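Local structure of ZYG-9 (Caenorhabditis elegans, 2OF3) at residues Leu81-Arg95 and Val107-Thr121. The protein plays a major role in organizing microtubules and spindle poles during mitosis and meiosis in the one-cell embryo and is required for default positioning of the oocyte nucleus. Residues are numbered along the deposited sequence; the frame is centred on the assembly and turned at random.
Sequences LLSNSDLLLKWCTLR and VLELCKVIVELIRDT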
ATOM      1  N   LEU A  81       8.312  -4.853  17.206  1.00 21.98           N
ATOM      2  CA  LEU A  81       7.650  -4.685  15.923  1.00 22.00           C
ATOM      3  C   LEU A  81       8.028  -3.363  15.263  1.00 23.22           C
ATOM      4  O   LEU A  81       8.272  -3.372  14.059  1.00 22.80           O
ATOM      5  CB  LEU A  81       6.111  -4.797  16.055  1.00 21.91           C
ATOM      6  CG  LEU A  81       5.581  -6.118  16.654  1.00 21.73           C
ATOM      7  CD1 LEU A  81       4.059  -6.014  16.724  1.00 21.33           C
ATOM      8  CD2 LEU A  81       5.933  -7.336  15.785  1.00 18.84           C
ATOM      9  N   LEU A  82       8.051  -2.244  16.021  1.00 22.67           N
ATOM     10  CA  LEU A  82       8.481  -0.948  15.493  1.00 22.97           C
ATOM     11  C   LEU A  82       9.946  -0.929  15.007  1.00 22.02           C
ATOM     12  O   LEU A  82      10.228  -0.422  13.892  1.00 20.32           O
ATOM     13  CB  LEU A  82       8.346   0.157  16.555  1.00 22.65           C
ATOM     14  CG  LEU A  82       6.950   0.709  16.615  1.00 27.41           C
ATOM     15  CD1 LEU A  82       6.909   1.509  17.896  1.00 30.33           C
ATOM     16  CD2 LEU A  82       6.586   1.607  15.337  1.00 23.28           C
ATOM     17  N   SER A  83      10.858  -1.463  15.838  1.00 20.72           N
ATOM     18  CA  SER A  83      12.297  -1.468  15.534  1.00 21.39           C
ATOM     19  C   SER A  83      12.567  -2.203  14.227  1.00 20.46           C
ATOM     20  O   SER A  83      13.509  -1.870  13.517  1.00 20.43           O
ATOM     21  CB  SER A  83      13.077  -2.209  16.618  1.00 21.32           C
ATOM     22  OG  SER A  83      13.109  -1.458  17.817  1.00 25.42           O
ATOM     23  N   ASN A  84      11.735  -3.192  13.930  1.00 18.89           N
ATOM     24  CA  ASN A  84      11.918  -4.101  12.793  1.00 19.32           C
ATOM     25  C   ASN A  84      10.827  -4.002  11.748  1.00 18.11           C
ATOM     26  O   ASN A  84      10.702  -4.882  10.910  1.00 18.48           O
ATOM     27  CB  ASN A  84      12.094  -5.558  13.314  1.00 19.25           C
ATOM     28  CG  ASN A  84      13.327  -5.690  14.107  1.00 17.86           C
ATOM     29  OD1 ASN A  84      14.450  -5.653  13.559  1.00 19.80           O
ATOM     30  ND2 ASN A  84      13.179  -5.734  15.417  1.00 14.51           N
ATOM     31  N   SER A  85      10.070  -2.908  11.779  1.00 17.29           N
ATOM     32  CA  SER A  85       8.903  -2.732  10.917  1.00 18.42           C
ATOM     33  C   SER A  85       9.257  -2.870   9.455  1.00 18.45           C
ATOM     34  O   SER A  85       8.514  -3.518   8.687  1.00 18.99           O
ATOM     35  CB  SER A  85       8.225  -1.382  11.131  1.00 17.56           C
ATOM     36  OG  SER A  85       9.026  -0.267  10.659  1.00 20.58           O
ATOM     37  N   ASP A  86      10.379  -2.297   9.053  1.00 18.40           N
ATOM     38  CA  ASP A  86      10.796  -2.371   7.662  1.00 18.10           C
ATOM     39  C   ASP A  86      11.018  -3.826   7.210  1.00 18.25           C
ATOM     40  O   ASP A  86      10.630  -4.196   6.109  1.00 19.35           O
ATOM     41  CB  ASP A  86      12.036  -1.467   7.431  1.00 18.97           C
ATOM     42  CG  ASP A  86      13.269  -1.887   8.264  1.00 19.05           C
ATOM     43  OD1 ASP A  86      13.129  -2.039   9.511  1.00 20.17           O
ATOM     44  OD2 ASP A  86      14.408  -2.056   7.690  1.00 19.75           O
ATOM     45  N   LEU A  87      11.598  -4.657   8.054  1.00 16.70           N
ATOM     46  CA  LEU A  87      11.918  -6.053   7.679  1.00 17.86           C
ATOM     47  C   LEU A  87      10.697  -6.913   7.752  1.00 17.13           C
ATOM     48  O   LEU A  87      10.538  -7.828   6.941  1.00 18.44           O
ATOM     49  CB  LEU A  87      13.002  -6.624   8.608  1.00 17.69           C
ATOM     50  CG  LEU A  87      14.335  -5.822   8.634  1.00 18.73           C
ATOM     51  CD1 LEU A  87      15.318  -6.396   9.714  1.00 15.04           C
ATOM     52  CD2 LEU A  87      14.989  -5.847   7.250  1.00 14.62           C
ATOM     53  N   LEU A  88       9.824  -6.628   8.718  1.00 17.53           N
ATOM     54  CA  LEU A  88       8.576  -7.405   8.852  1.00 18.11           C
ATOM     55  C   LEU A  88       7.655  -7.124   7.714  1.00 18.52           C
ATOM     56  O   LEU A  88       7.086  -8.064   7.156  1.00 19.39           O
ATOM     57  CB  LEU A  88       7.903  -7.128  10.193  1.00 17.36           C
ATOM     58  CG  LEU A  88       8.685  -7.628  11.413  1.00 20.31           C
ATOM     59  CD1 LEU A  88       7.940  -7.196  12.668  1.00 20.50           C
ATOM     60  CD2 LEU A  88       9.003  -9.163  11.393  1.00 21.52           C
ATOM     61  N   LEU A  89       7.539  -5.862   7.295  1.00 18.58           N
ATOM     62  CA  LEU A  89       6.707  -5.533   6.153  1.00 19.02           C
ATOM     63  C   LEU A  89       7.259  -6.142   4.879  1.00 18.69           C
ATOM     64  O   LEU A  89       6.481  -6.637   4.054  1.00 18.59           O
ATOM     65  CB  LEU A  89       6.478  -4.005   6.040  1.00 20.22           C
ATOM     66  CG  LEU A  89       5.657  -3.409   7.216  1.00 20.29           C
ATOM     67  CD1 LEU A  89       5.740  -1.883   7.098  1.00 17.63           C
ATOM     68  CD2 LEU A  89       4.180  -3.845   7.186  1.00 18.72           C
ATOM     69  N   LYS A  90       8.574  -6.206   4.723  1.00 18.34           N
ATOM     70  CA  LYS A  90       9.160  -6.895   3.548  1.00 18.27           C
ATOM     71  C   LYS A  90       8.823  -8.409   3.493  1.00 18.90           C
ATOM     72  O   LYS A  90       8.487  -8.976   2.421  1.00 18.55           O
ATOM     73  CB  LYS A  90      10.672  -6.689   3.514  1.00 16.96           C
ATOM     74  CG  LYS A  90      11.090  -5.279   3.062  1.00 17.12           C
ATOM     75  CD  LYS A  90      12.601  -5.155   3.171  1.00 21.45           C
ATOM     76  CE  LYS A  90      13.106  -3.994   2.388  1.00 20.89           C
ATOM     77  NZ  LYS A  90      12.606  -2.711   3.015  1.00 27.82           N
ATOM     78  N   TRP A  91       8.964  -9.079   4.631  1.00 20.59           N
ATOM     79  CA  TRP A  91       8.553 -10.477   4.748  1.00 21.59           C
ATOM     80  C   TRP A  91       7.074 -10.660   4.375  1.00 20.83           C
ATOM     81  O   TRP A  91       6.741 -11.602   3.679  1.00 20.75           O
ATOM     82  CB  TRP A  91       8.835 -10.971   6.170  1.00 22.27           C
ATOM     83  CG  TRP A  91       8.525 -12.441   6.317  1.00 25.45           C
ATOM     84  CD1 TRP A  91       9.371 -13.495   6.054  1.00 22.00           C
ATOM     85  CD2 TRP A  91       7.245 -13.021   6.720  1.00 26.73           C
ATOM     86  NE1 TRP A  91       8.703 -14.682   6.290  1.00 23.61           N
ATOM     87  CE2 TRP A  91       7.409 -14.434   6.699  1.00 25.93           C
ATOM     88  CE3 TRP A  91       5.986 -12.472   7.099  1.00 25.60           C
ATOM     89  CZ2 TRP A  91       6.344 -15.341   7.056  1.00 25.47           C
ATOM     90  CZ3 TRP A  91       4.927 -13.361   7.465  1.00 25.79           C
ATOM     91  CH2 TRP A  91       5.127 -14.790   7.430  1.00 25.40           C
ATOM     92  N   CYS A  92       6.190  -9.776   4.831  1.00 20.09           N
ATOM     93  CA  CYS A  92       4.787  -9.775   4.443  1.00 21.03           C
ATOM     94  C   CYS A  92       4.613  -9.609   2.926  1.00 21.57           C
ATOM     95  O   CYS A  92       3.749 -10.280   2.358  1.00 20.80           O
ATOM     96  CB  CYS A  92       4.008  -8.670   5.190  1.00 20.33           C
ATOM     97  SG  CYS A  92       3.832  -8.964   7.023  1.00 23.04           S
ATOM     98  N   THR A  93       5.430  -8.783   2.242  1.00 20.96           N
ATOM     99  CA  THR A  93       5.279  -8.672   0.797  1.00 21.22           C
ATOM    100  C   THR A  93       5.546  -9.995   0.081  1.00 22.15           C
ATOM    101  O   THR A  93       4.960 -10.240  -0.974  1.00 23.28           O
ATOM    102  CB  THR A  93       6.168  -7.550   0.127  1.00 21.13           C
ATOM    103  OG1 THR A  93       7.548  -7.909   0.281  1.00 23.29           O
ATOM    104  CG2 THR A  93       5.937  -6.189   0.761  1.00 18.39           C
ATOM    105  N   LEU A  94       6.447 -10.831   0.624  1.00 22.65           N
ATOM    106  CA  LEU A  94       6.742 -12.155   0.057  1.00 23.11           C
ATOM    107  C   LEU A  94       5.488 -13.034   0.097  1.00 23.99           C
ATOM    108  O   LEU A  94       5.192 -13.769  -0.874  1.00 22.85           O
ATOM    109  CB  LEU A  94       7.887 -12.816   0.827  1.00 23.16           C
ATOM    110  CG  LEU A  94       9.274 -12.165   0.843  1.00 21.45           C
ATOM    111  CD1 LEU A  94      10.211 -13.075   1.571  1.00 23.00           C
ATOM    112  CD2 LEU A  94       9.761 -11.915  -0.557  1.00 23.71           C
ATOM    113  N   ARG A  95       4.750 -12.929   1.198  1.00 24.62           N
ATOM    114  CA  ARG A  95       3.431 -13.553   1.338  1.00 26.26           C
ATOM    115  C   ARG A  95       2.389 -13.042   0.395  1.00 27.08           C
ATOM    116  O   ARG A  95       1.460 -13.765   0.099  1.00 29.16           O
ATOM    117  CB  ARG A  95       2.886 -13.451   2.770  1.00 26.40           C
ATOM    118  CG  ARG A  95       3.834 -13.976   3.832  1.00 28.23           C
ATOM    119  CD  ARG A  95       4.182 -15.452   3.579  1.00 35.11           C
ATOM    120  NE  ARG A  95       5.615 -15.551   3.735  1.00 41.50           N
ATOM    121  CZ  ARG A  95       6.469 -16.002   2.838  1.00 39.00           C
ATOM    122  NH1 ARG A  95       6.081 -16.507   1.711  1.00 36.88           N
ATOM    123  NH2 ARG A  95       7.737 -15.985   3.134  1.00 45.17           N
ATOM    124  N   VAL A 107      -1.428 -12.351   7.687  1.00 23.98           N
ATOM    125  CA  VAL A 107      -0.421 -11.378   7.212  1.00 22.76           C
ATOM    126  C   VAL A 107      -1.001  -9.984   7.302  1.00 22.68           C
ATOM    127  O   VAL A 107      -0.368  -9.089   7.828  1.00 22.14           O
ATOM    128  CB  VAL A 107       0.044 -11.672   5.780  1.00 23.04           C
ATOM    129  CG1 VAL A 107       0.839 -10.483   5.231  1.00 20.68           C
ATOM    130  CG2 VAL A 107       0.867 -12.991   5.726  1.00 21.22           C
ATOM    131  N   LEU A 108      -2.249  -9.798   6.853  1.00 22.41           N
ATOM    132  CA  LEU A 108      -2.828  -8.455   6.852  1.00 22.50           C
ATOM    133  C   LEU A 108      -3.074  -7.946   8.242  1.00 22.66           C
ATOM    134  O   LEU A 108      -2.980  -6.753   8.492  1.00 22.11           O
ATOM    135  CB  LEU A 108      -4.100  -8.397   5.992  1.00 22.22           C
ATOM    136  CG  LEU A 108      -3.780  -8.713   4.522  1.00 23.15           C
ATOM    137  CD1 LEU A 108      -5.130  -8.824   3.858  1.00 26.51           C
ATOM    138  CD2 LEU A 108      -2.975  -7.570   3.861  1.00 22.34           C
ATOM    139  N   GLU A 109      -3.364  -8.857   9.172  1.00 23.19           N
ATOM    140  CA  GLU A 109      -3.519  -8.490  10.575  1.00 23.48           C
ATOM    141  C   GLU A 109      -2.210  -8.013  11.127  1.00 21.62           C
ATOM    142  O   GLU A 109      -2.180  -7.005  11.848  1.00 21.20           O
ATOM    143  CB  GLU A 109      -4.000  -9.707  11.342  1.00 24.24           C
ATOM    144  CG  GLU A 109      -4.048  -9.581  12.795  1.00 32.59           C
ATOM    145  CD  GLU A 109      -4.472 -10.917  13.443  1.00 39.58           C
ATOM    146  OE1 GLU A 109      -4.990 -11.822  12.737  1.00 44.86           O
ATOM    147  OE2 GLU A 109      -4.300 -11.038  14.665  1.00 41.74           O
ATOM    148  N   LEU A 110      -1.119  -8.704  10.792  1.00 21.46           N
ATOM    149  CA  LEU A 110       0.218  -8.189  11.178  1.00 21.18           C
ATOM    150  C   LEU A 110       0.524  -6.820  10.553  1.00 20.64           C
ATOM    151  O   LEU A 110       1.021  -5.932  11.253  1.00 21.37           O
ATOM    152  CB  LEU A 110       1.365  -9.183  10.891  1.00 20.97           C
ATOM    153  CG  LEU A 110       2.757  -8.736  11.355  1.00 21.93           C
ATOM    154  CD1 LEU A 110       2.789  -8.434  12.890  1.00 22.63           C
ATOM    155  CD2 LEU A 110       3.797  -9.788  11.003  1.00 21.16           C
ATOM    156  N   CYS A 111       0.227  -6.642   9.264  1.00 19.86           N
ATOM    157  CA  CYS A 111       0.497  -5.373   8.578  1.00 21.26           C
ATOM    158  C   CYS A 111      -0.270  -4.257   9.274  1.00 20.96           C
ATOM    159  O   CYS A 111       0.275  -3.188   9.510  1.00 20.31           O
ATOM    160  CB  CYS A 111       0.075  -5.423   7.090  1.00 20.95           C
ATOM    161  SG  CYS A 111       1.106  -6.519   6.104  1.00 25.78           S
ATOM    162  N   LYS A 112      -1.540  -4.508   9.600  1.00 21.14           N
ATOM    163  CA  LYS A 112      -2.387  -3.535  10.311  1.00 22.32           C
ATOM    164  C   LYS A 112      -1.817  -3.086  11.668  1.00 21.29           C
ATOM    165  O   LYS A 112      -1.755  -1.890  11.967  1.00 21.44           O
ATOM    166  CB  LYS A 112      -3.832  -4.076  10.431  1.00 23.47           C
ATOM    167  CG  LYS A 112      -4.852  -3.176  11.154  1.00 27.07           C
ATOM    168  CD  LYS A 112      -5.425  -2.079  10.240  1.00 34.95           C
ATOM    169  CE  LYS A 112      -6.495  -1.234  11.014  1.00 35.67           C
ATOM    170  NZ  LYS A 112      -7.679  -2.130  11.338  1.00 41.28           N
ATOM    171  N   VAL A 113      -1.373  -4.035  12.458  1.00 21.57           N
ATOM    172  CA  VAL A 113      -0.822  -3.759  13.773  1.00 22.75           C
ATOM    173  C   VAL A 113       0.429  -2.906  13.621  1.00 22.03           C
ATOM    174  O   VAL A 113       0.635  -1.945  14.362  1.00 22.11           O
ATOM    175  CB  VAL A 113      -0.531  -5.147  14.463  1.00 24.23           C
ATOM    176  CG1 VAL A 113       0.582  -5.114  15.430  1.00 25.19           C
ATOM    177  CG2 VAL A 113      -1.826  -5.716  15.124  1.00 27.95           C
ATOM    178  N   ILE A 114       1.289  -3.266  12.672  1.00 21.05           N
ATOM    179  CA  ILE A 114       2.548  -2.538  12.444  1.00 20.38           C
ATOM    180  C   ILE A 114       2.296  -1.079  12.008  1.00 19.30           C
ATOM    181  O   ILE A 114       2.866  -0.152  12.591  1.00 18.16           O
ATOM    182  CB  ILE A 114       3.497  -3.288  11.414  1.00 20.49           C
ATOM    183  CG1 ILE A 114       4.148  -4.529  12.049  1.00 19.81           C
ATOM    184  CG2 ILE A 114       4.627  -2.359  10.910  1.00 18.59           C
ATOM    185  CD1 ILE A 114       4.768  -5.432  10.996  1.00 20.48           C
ATOM    186  N   VAL A 115       1.423  -0.860  11.027  1.00 19.82           N
ATOM    187  CA  VAL A 115       1.162   0.520  10.550  1.00 20.33           C
ATOM    188  C   VAL A 115       0.403   1.378  11.586  1.00 20.17           C
ATOM    189  O   VAL A 115       0.664   2.589  11.690  1.00 19.83           O
ATOM    190  CB  VAL A 115       0.516   0.577   9.113  1.00 19.12           C
ATOM    191  CG1 VAL A 115       1.377  -0.198   8.145  1.00 20.06           C
ATOM    192  CG2 VAL A 115      -0.925  -0.013   9.124  1.00 20.20           C
ATOM    193  N   GLU A 116      -0.478   0.746  12.369  1.00 20.79           N
ATOM    194  CA  GLU A 116      -1.065   1.429  13.575  1.00 22.48           C
ATOM    195  C   GLU A 116      -0.055   1.837  14.626  1.00 22.21           C
ATOM    196  O   GLU A 116      -0.133   2.956  15.109  1.00 21.91           O
ATOM    197  CB  GLU A 116      -2.138   0.576  14.194  1.00 22.10           C
ATOM    198  CG  GLU A 116      -3.433   0.843  13.471  1.00 29.69           C
ATOM    199  CD  GLU A 116      -4.525  -0.119  13.868  1.00 36.83           C
ATOM    200  OE1 GLU A 116      -4.218  -1.145  14.547  1.00 41.28           O
ATOM    201  OE2 GLU A 116      -5.668   0.140  13.442  1.00 41.69           O
ATOM    202  N   LEU A 117       0.934   0.982  14.933  1.00 21.81           N
ATOM    203  CA  LEU A 117       2.004   1.356  15.848  1.00 22.94           C
ATOM    204  C   LEU A 117       2.885   2.443  15.296  1.00 23.51           C
ATOM    205  O   LEU A 117       3.279   3.373  16.030  1.00 24.16           O
ATOM    206  CB  LEU A 117       2.896   0.140  16.186  1.00 24.01           C
ATOM    207  CG  LEU A 117       2.378  -0.868  17.232  1.00 25.96           C
ATOM    208  CD1 LEU A 117       3.233  -2.194  17.161  1.00 24.77           C
ATOM    209  CD2 LEU A 117       2.437  -0.189  18.593  1.00 23.08           C
ATOM    210  N   ILE A 118       3.202   2.378  13.997  1.00 22.83           N
ATOM    211  CA  ILE A 118       3.930   3.480  13.357  1.00 21.25           C
ATOM    212  C   ILE A 118       3.115   4.767  13.469  1.00 22.02           C
ATOM    213  O   ILE A 118       3.657   5.835  13.887  1.00 21.34           O
ATOM    214  CB  ILE A 118       4.245   3.150  11.872  1.00 21.26           C
ATOM    215  CG1 ILE A 118       5.243   1.993  11.778  1.00 21.55           C
ATOM    216  CG2 ILE A 118       4.756   4.434  11.072  1.00 20.87           C
ATOM    217  CD1 ILE A 118       5.348   1.385  10.289  1.00 20.14           C
ATOM    218  N   ARG A 119       1.826   4.702  13.115  1.00 21.63           N
ATOM    219  CA  ARG A 119       0.988   5.921  13.194  1.00 22.18           C
ATOM    220  C   ARG A 119       0.904   6.479  14.638  1.00 22.40           C
ATOM    221  O   ARG A 119       1.213   7.653  14.885  1.00 22.58           O
ATOM    222  CB  ARG A 119      -0.424   5.664  12.648  1.00 20.88           C
ATOM    223  CG  ARG A 119      -1.339   6.915  12.794  1.00 23.16           C
ATOM    224  CD  ARG A 119      -2.814   6.526  12.664  1.00 26.53           C
ATOM    225  NE  ARG A 119      -3.129   5.611  13.744  1.00 28.92           N
ATOM    226  CZ  ARG A 119      -4.148   4.758  13.760  1.00 31.88           C
ATOM    227  NH1 ARG A 119      -5.015   4.672  12.733  1.00 30.42           N
ATOM    228  NH2 ARG A 119      -4.287   3.965  14.825  1.00 34.16           N
ATOM    229  N   ASP A 120       0.488   5.638  15.585  1.00 23.32           N
ATOM    230  CA  ASP A 120       0.325   6.063  17.007  1.00 25.50           C
ATOM    231  C   ASP A 120       1.572   6.613  17.664  1.00 25.87           C
ATOM    232  O   ASP A 120       1.458   7.502  18.524  1.00 26.69           O
ATOM    233  CB  ASP A 120      -0.238   4.912  17.859  1.00 24.92           C
ATOM    234  CG  ASP A 120      -1.594   4.482  17.393  1.00 27.26           C
ATOM    235  OD1 ASP A 120      -2.305   5.245  16.677  1.00 33.43           O
ATOM    236  OD2 ASP A 120      -1.994   3.364  17.710  1.00 28.33           O
ATOM    237  N   THR A 121       2.747   6.111  17.300  1.00 24.21           N
ATOM    238  CA  THR A 121       3.950   6.583  17.931  1.00 24.68           C
ATOM    239  C   THR A 121       4.554   7.737  17.149  1.00 25.23           C
ATOM    240  O   THR A 121       5.581   8.249  17.542  1.00 24.86           O
ATOM    241  CB  THR A 121       4.989   5.490  18.074  1.00 24.79           C
ATOM    242  OG1 THR A 121       5.369   4.981  16.778  1.00 24.34           O
ATOM    243  CG2 THR A 121       4.419   4.374  18.892  1.00 25.13           C
TER
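Ile114 overlaps Ser85, Leu88 and Leu89 with its two branches. With CG1 beside the backbone N (chi1 -74°), CG2 is turned to the other side, where it lies 3.7 Å from Ser85 CB and also meets Leu89 CG, while CD1, at the end of the CG1 branch, touches Leu88 CB at 3.7 Å; the Leu88 side chain crosses that of Ile114 at about a right angle. Further along helix 85-95, Cys92 CA and Val107 CA come to 6.1 Å, consistent with the small cysteines there: Cys92 CB sits 3.7 Å from Cys111 SG. Val107 divides its methyls, CG1 against Cys92 and CG2 at 3.6 Å from Arg95 CB. The Arg95 chain then bends away, its NE above one face of the Trp91 ring, offset toward the rim, and its NH1 salt-bridged to Glu98. On the short helix 78-83, Leu82 lays CD2 3.7 Å from Ile118 N and CD1 3.9 Å from Thr121 CG2; Thr121 OG1 is hydrogen-bonded to Leu117 O and Thr123. Helices 85-95 and 107-120, antiparallel at 155° with axes 10.2 Å apart, exemplify the helical-hairpin packing of TOG domains. Leu110 and Val113 continue onto helix 60-76, Leu89 and Cys111 both touch Phe133 of helix 127-139, and Val115 packs on helix 146-163.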